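Local coordinates for conserved hypothetical protein (Pseudomonas aeruginosa PAO1, PDB 1TE5) that is a predicted class-II glutamine amidotransferase of the Ntn-hydrolase clan, probably releasing ammonia from glutamine, though its acceptor substrate is not established, at residues V220-I224 / W246-E250; D34-F40 / V74-Q80. All blocks are in the same frame, centred on the assembly; numbering follows the deposited sequence.

Contact 1: V220-I224 / W246-E250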
loop_
_atom_site.group_PDB
_atom_site.type_symbol
_atom_site.label_atom_id
_atom_site.label_comp_id
_atom_site.label_asym_id
_atom_site.label_seq_id
_atom_site.Cartn_x
_atom_site.Cartn_y
_atom_site.Cartn_z
ATOM N N VAL A 220 -23.189 -7.224 12.201
ATOM C CA VAL A 220 -23.304 -8.280 11.207
ATOM C C VAL A 220 -21.918 -8.344 10.570
ATOM O O VAL A 220 -21.423 -7.345 10.040
ATOM C CB VAL A 220 -24.379 -7.986 10.107
ATOM C CG1 VAL A 220 -24.412 -9.124 9.075
ATOM C CG2 VAL A 220 -25.750 -7.808 10.724
ATOM N N VAL A 221 -21.255 -9.488 10.716
ATOM C CA VAL A 221 -19.929 -9.672 10.144
ATOM C C VAL A 221 -19.841 -10.998 9.408
ATOM O O VAL A 221 -20.172 -12.050 9.955
ATOM C CB VAL A 221 -18.791 -9.498 11.211
ATOM C CG1 VAL A 221 -19.364 -9.272 12.594
ATOM C CG2 VAL A 221 -17.840 -10.676 11.203
ATOM N N THR A 222 -19.412 -10.920 8.153
ATOM C CA THR A 222 -19.278 -12.081 7.291
ATOM C C THR A 222 -17.836 -12.374 6.945
ATOM O O THR A 222 -17.075 -11.479 6.590
ATOM C CB THR A 222 -20.045 -11.883 5.989
ATOM O OG1 THR A 222 -21.442 -11.853 6.279
ATOM C CG2 THR A 222 -19.753 -13.012 4.994
ATOM N N VAL A 223 -17.459 -13.639 7.076
ATOM C CA VAL A 223 -16.112 -14.077 6.761
ATOM C C VAL A 223 -16.204 -14.965 5.532
ATOM O O VAL A 223 -17.146 -15.751 5.399
ATOM C CB VAL A 223 -15.491 -14.868 7.933
ATOM C CG1 VAL A 223 -14.041 -15.244 7.609
ATOM C CG2 VAL A 223 -15.571 -14.045 9.220
ATOM N N ILE A 224 -15.268 -14.788 4.605
ATOM C CA ILE A 224 -15.218 -15.574 3.372
ATOM C C ILE A 224 -13.824 -16.215 3.305
ATOM O O ILE A 224 -12.821 -15.549 3.547
ATOM C CB ILE A 224 -15.445 -14.674 2.137
ATOM C CG1 ILE A 224 -16.734 -13.869 2.312
ATOM C CG2 ILE A 224 -15.535 -15.517 0.881
ATOM C CD1 ILE A 224 -16.709 -12.555 1.614
ATOM N N TRP A 246 -21.276 -8.524 -1.401
ATOM C CA TRP A 246 -21.437 -8.212 0.002
ATOM C C TRP A 246 -21.278 -6.727 0.209
ATOM O O TRP A 246 -20.707 -6.028 -0.625
ATOM C CB TRP A 246 -20.369 -8.935 0.826
ATOM C CG TRP A 246 -20.462 -10.400 0.742
ATOM C CD1 TRP A 246 -19.803 -11.218 -0.130
ATOM C CD2 TRP A 246 -21.286 -11.242 1.544
ATOM N NE1 TRP A 246 -20.170 -12.521 0.081
ATOM C CE2 TRP A 246 -21.080 -12.567 1.107
ATOM C CE3 TRP A 246 -22.184 -11.007 2.596
ATOM C CZ2 TRP A 246 -21.741 -13.664 1.688
ATOM C CZ3 TRP A 246 -22.842 -12.098 3.175
ATOM C CH2 TRP A 246 -22.614 -13.409 2.716
ATOM N N TRP A 247 -21.809 -6.257 1.326
ATOM C CA TRP A 247 -21.730 -4.864 1.722
ATOM C C TRP A 247 -22.411 -4.834 3.075
ATOM O O TRP A 247 -23.575 -5.236 3.196
ATOM C CB TRP A 247 -22.452 -3.955 0.716
ATOM C CG TRP A 247 -22.119 -2.497 0.876
ATOM C CD1 TRP A 247 -21.432 -1.920 1.908
ATOM C CD2 TRP A 247 -22.439 -1.434 -0.029
ATOM N NE1 TRP A 247 -21.301 -0.570 1.700
ATOM C CE2 TRP A 247 -21.915 -0.245 0.520
ATOM C CE3 TRP A 247 -23.121 -1.373 -1.250
ATOM C CZ2 TRP A 247 -22.045 0.994 -0.114
ATOM C CZ3 TRP A 247 -23.247 -0.144 -1.881
ATOM C CH2 TRP A 247 -22.714 1.023 -1.309
ATOM N N GLY A 248 -21.683 -4.380 4.091
ATOM C CA GLY A 248 -22.230 -4.333 5.433
ATOM C C GLY A 248 -22.518 -5.716 6.009
ATOM O O GLY A 248 -23.341 -5.860 6.913
ATOM N N GLY A 249 -21.811 -6.727 5.511
ATOM C CA GLY A 249 -22.005 -8.087 5.979
ATOM C C GLY A 249 -23.263 -8.729 5.431
ATOM O O GLY A 249 -23.556 -9.884 5.725
ATOM N N GLU A 250 -24.028 -7.974 4.653
ATOM C CA GLU A 250 -25.262 -8.485 4.082
ATOM C C GLU A 250 -25.111 -8.790 2.613
ATOM O O GLU A 250 -24.303 -8.174 1.922
ATOM C CB GLU A 250 -26.398 -7.471 4.260
ATOM C CG GLU A 250 -26.834 -7.231 5.707
ATOM C CD GLU A 250 -27.552 -8.421 6.336
ATOM O OE1 GLU A 250 -27.658 -9.490 5.694
ATOM O OE2 GLU A 250 -28.019 -8.279 7.485
#
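Thr222 OG1 has two polar partners, a carbonyl and a hydroxyl: it donates a 2.9 Å hydrogen bond to Gly249 O and is also hydrogen-bonded to Thr192 OG1 on the neighbouring strand 188-194. Seen from the carbonyl, the donor arrives at a C=O...O angle of 120°, tilted 26° from the carbonyl plane. With chi1 at -67° the hydroxyl lies beside the backbone N and CG2 lies anti to the backbone N, and the two branches divide the work. OG1 takes the turn, while CG2 lies over the face of the Trp246 indole, 3.7 Å from the centroid of the six-membered ring, a CH-pi contact almost on the ring normal. Further along the same face, Ile224 CD1 stands over the five-membered ring, 4.1 Å from its centroid. Tyr190 meets this indole edge-to-face. At the other end Val220 CG1 packs on Gly249 O at 3.5 Å, and CG2 comes within 4.0 Å of Glu250 OE2, whose carboxylate is salt-bridged to Arg194.

Trp247 to Glu250 form a type I' turn, with both glycines at positive phi, closing the hairpin of strands 243-247 and 250-253. Ser8 OG receives the N-H of Gly249. The contact therefore packs one sheet on another, with the buried turn carbonyl satisfied by a threonine hydroxyl and the indole face met by aliphatic groups.

Contact 2: D34-F40 / V74-Q80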
loop_
_atom_site.group_PDB
_atom_site.type_symbol
_atom_site.label_atom_id
_atom_site.label_comp_id
_atom_site.label_asym_id
_atom_site.label_seq_id
_atom_site.Cartn_x
_atom_site.Cartn_y
_atom_site.Cartn_z
ATOM N N ASP A 34 5.235 -19.552 3.233
ATOM C CA ASP A 34 4.594 -19.208 1.972
ATOM C C ASP A 34 4.088 -17.771 1.984
ATOM O O ASP A 34 3.592 -17.278 2.993
ATOM C CB ASP A 34 3.419 -20.142 1.679
ATOM C CG ASP A 34 3.826 -21.395 0.927
ATOM O OD1 ASP A 34 2.999 -22.326 0.856
ATOM O OD2 ASP A 34 4.951 -21.449 0.392
ATOM N N GLY A 35 4.161 -17.140 0.821
ATOM C CA GLY A 35 3.711 -15.757 0.661
ATOM C C GLY A 35 2.298 -15.436 1.130
ATOM O O GLY A 35 1.395 -16.275 1.043
ATOM N N TRP A 36 2.100 -14.221 1.629
ATOM C CA TRP A 36 0.793 -13.817 2.139
ATOM C C TRP A 36 0.493 -12.348 1.862
ATOM O O TRP A 36 1.383 -11.576 1.519
ATOM C CB TRP A 36 0.730 -14.074 3.648
ATOM C CG TRP A 36 1.804 -13.352 4.392
ATOM C CD1 TRP A 36 3.113 -13.728 4.510
ATOM C CD2 TRP A 36 1.690 -12.084 5.049
ATOM N NE1 TRP A 36 3.823 -12.769 5.192
ATOM C CE2 TRP A 36 2.976 -11.749 5.535
ATOM C CE3 TRP A 36 0.629 -11.197 5.272
ATOM C CZ2 TRP A 36 3.229 -10.566 6.221
ATOM C CZ3 TRP A 36 0.883 -10.024 5.954
ATOM C CH2 TRP A 36 2.176 -9.718 6.422
ATOM N N GLY A 37 -0.748 -11.948 2.100
ATOM C CA GLY A 37 -1.129 -10.571 1.876
ATOM C C GLY A 37 -2.439 -10.267 2.562
ATOM O O GLY A 37 -3.372 -11.071 2.533
ATOM N N ILE A 38 -2.503 -9.111 3.209
ATOM C CA ILE A 38 -3.701 -8.693 3.915
ATOM C C ILE A 38 -3.924 -7.205 3.703
ATOM O O ILE A 38 -3.104 -6.380 4.110
ATOM C CB ILE A 38 -3.576 -8.956 5.430
ATOM C CG1 ILE A 38 -3.372 -10.450 5.687
ATOM C CG2 ILE A 38 -4.816 -8.456 6.156
ATOM C CD1 ILE A 38 -2.909 -10.772 7.083
ATOM N N ALA A 39 -5.017 -6.875 3.026
ATOM C CA ALA A 39 -5.383 -5.495 2.769
ATOM C C ALA A 39 -6.697 -5.251 3.478
ATOM O O ALA A 39 -7.520 -6.149 3.584
ATOM C CB ALA A 39 -5.531 -5.257 1.286
ATOM N N PHE A 40 -6.848 -4.071 4.059
ATOM C CA PHE A 40 -8.082 -3.719 4.737
ATOM C C PHE A 40 -8.313 -2.217 4.668
ATOM O O PHE A 40 -7.390 -1.457 4.379
ATOM C CB PHE A 40 -8.111 -4.244 6.180
ATOM C CG PHE A 40 -7.014 -3.718 7.051
ATOM C CD1 PHE A 40 -7.235 -2.620 7.885
ATOM C CD2 PHE A 40 -5.769 -4.342 7.069
ATOM C CE1 PHE A 40 -6.226 -2.144 8.736
ATOM C CE2 PHE A 40 -4.752 -3.882 7.908
ATOM C CZ PHE A 40 -4.982 -2.778 8.745
ATOM N N VAL A 74 -11.973 -6.532 4.518
ATOM C CA VAL A 74 -10.664 -7.162 4.543
ATOM C C VAL A 74 -10.543 -8.170 3.418
ATOM O O VAL A 74 -11.441 -8.972 3.210
ATOM C CB VAL A 74 -10.450 -7.906 5.874
ATOM C CG1 VAL A 74 -9.117 -8.659 5.856
ATOM C CG2 VAL A 74 -10.514 -6.931 7.035
ATOM N N ILE A 75 -9.465 -8.073 2.653
ATOM C CA ILE A 75 -9.191 -9.001 1.566
ATOM C C ILE A 75 -7.759 -9.483 1.765
ATOM O O ILE A 75 -6.842 -8.676 1.919
ATOM C CB ILE A 75 -9.312 -8.351 0.152
ATOM C CG1 ILE A 75 -10.776 -8.188 -0.248
ATOM C CG2 ILE A 75 -8.625 -9.216 -0.895
ATOM C CD1 ILE A 75 -10.957 -7.787 -1.688
ATOM N N GLY A 76 -7.569 -10.795 1.734
ATOM C CA GLY A 76 -6.241 -11.342 1.916
ATOM C C GLY A 76 -6.041 -12.646 1.175
ATOM O O GLY A 76 -7.008 -13.285 0.730
ATOM N N HIS A 77 -4.778 -13.019 1.002
ATOM C CA HIS A 77 -4.420 -14.256 0.322
ATOM C C HIS A 77 -3.212 -14.842 1.041
ATOM O O HIS A 77 -2.116 -14.287 0.998
ATOM C CB HIS A 77 -4.029 -13.996 -1.121
ATOM C CG HIS A 77 -3.953 -15.199 -2.014
ATOM N ND1 HIS A 77 -3.818 -16.479 -1.520
ATOM C CD2 HIS A 77 -3.988 -15.319 -3.363
ATOM C CE1 HIS A 77 -3.775 -17.335 -2.527
ATOM N NE2 HIS A 77 -3.877 -16.657 -3.655
ATOM N N ILE A 78 -3.430 -15.955 1.728
ATOM C CA ILE A 78 -2.370 -16.619 2.484
ATOM C C ILE A 78 -1.870 -17.851 1.727
ATOM O O ILE A 78 -2.602 -18.438 0.925
ATOM C CB ILE A 78 -2.894 -17.038 3.881
ATOM C CG1 ILE A 78 -3.627 -15.868 4.544
ATOM C CG2 ILE A 78 -1.750 -17.517 4.771
ATOM C CD1 ILE A 78 -2.800 -14.616 4.720
ATOM N N ARG A 79 -0.629 -18.246 1.993
ATOM C CA ARG A 79 -0.022 -19.412 1.355
ATOM C C ARG A 79 -0.221 -19.439 -0.152
ATOM O O ARG A 79 -0.782 -20.381 -0.712
ATOM C CB ARG A 79 -0.513 -20.718 1.997
ATOM C CG ARG A 79 0.006 -20.939 3.418
ATOM C CD ARG A 79 -0.318 -22.333 3.965
ATOM N NE ARG A 79 -1.754 -22.554 4.120
ATOM C CZ ARG A 79 -2.492 -23.290 3.290
ATOM N NH1 ARG A 79 -3.794 -23.436 3.507
ATOM N NH2 ARG A 79 -1.932 -23.880 2.239
ATOM N N GLN A 80 0.263 -18.393 -0.800
ATOM C CA GLN A 80 0.164 -18.270 -2.240
ATOM C C GLN A 80 1.180 -19.198 -2.882
ATOM O O GLN A 80 2.363 -19.164 -2.544
ATOM C CB GLN A 80 0.416 -16.821 -2.640
ATOM C CG GLN A 80 -0.534 -15.857 -1.938
ATOM C CD GLN A 80 -0.227 -14.404 -2.204
ATOM O OE1 GLN A 80 0.433 -14.066 -3.184
ATOM N NE2 GLN A 80 -0.731 -13.529 -1.344
#
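Ile78 folds back on itself through chi1 -48° and chi2 -58°, and this carries CD1 across to Trp36, where it touches CB at 3.7 Å. Trp36 has CG between its backbone N and carbonyl carbon (chi1 58°), a rotation that leaves only CB facing Ile78 and sends the indole toward Phe19 and helix 59-66. Phe40 CB meets Val74 CG2 at 3.7 Å while the ring leads off toward Ile69. Ile38 joins this apolar side more loosely, near both Val74 and Ile78.

Beneath these side chains the two strands run antiparallel. Ala39 and Ile75 are a hydrogen-bonded pair: Ala39 N donates to Ile75 O at 2.8 Å, and Ile75 N returns a bond to Ala39 O. Farther on, His77 N bonds to Gly37 O and Gln80 N to Gly35 O, the latter past the corner the chain turns at Arg79.

Gln80 runs extended beyond CG and reaches back to its own strand. NE2 donates a straight 2.8 Å bond to His77 O, from above the carbonyl plane, and CG lies over the centre of the His77 ring, 3.3 Å above its plane. OE1 accepts the N-H of His92, whose ring also meets His77 edge-to-face, so the amide has a partner at each end and its rotation is fixed. At the corner, Asp34 CB packs on Arg79 CA at 3.5 Å. Their charged ends are turned to other residues: the carboxylate bonds to Asn82, and the guanidinium is salt-bridged to Asp204. These are adjacent strands of the seven-stranded antiparallel sheet of an Ntn-type amidotransferase fold, 35-42 lying between 45-51 and 73-80; apolar packing backs one side of the ladder, while the Gln80 amide ties the corner to the strand before it and to the loop at His92.

How the contacts relate
Both contacts are buried and both reach the seven-stranded antiparallel sheet, in which strand 4-9 lies between 73-80 and 220-225. Their centres are 18 Å apart, and the nearest atoms, about 7 Å apart, do not touch. Contact 2 lies nearer the centre of the molecule and works within that sheet: neighbouring strands are joined mainly by backbone hydrogen bonds, with side chains packing beside them. Contact 1 works between sheets, setting strand 220-225 against the hairpin turn of the six-stranded sheet, and so depends on side chains, a hydroxyl and an indole face. The difference is that of a backbone ladder within one sheet against side-chain packing between two.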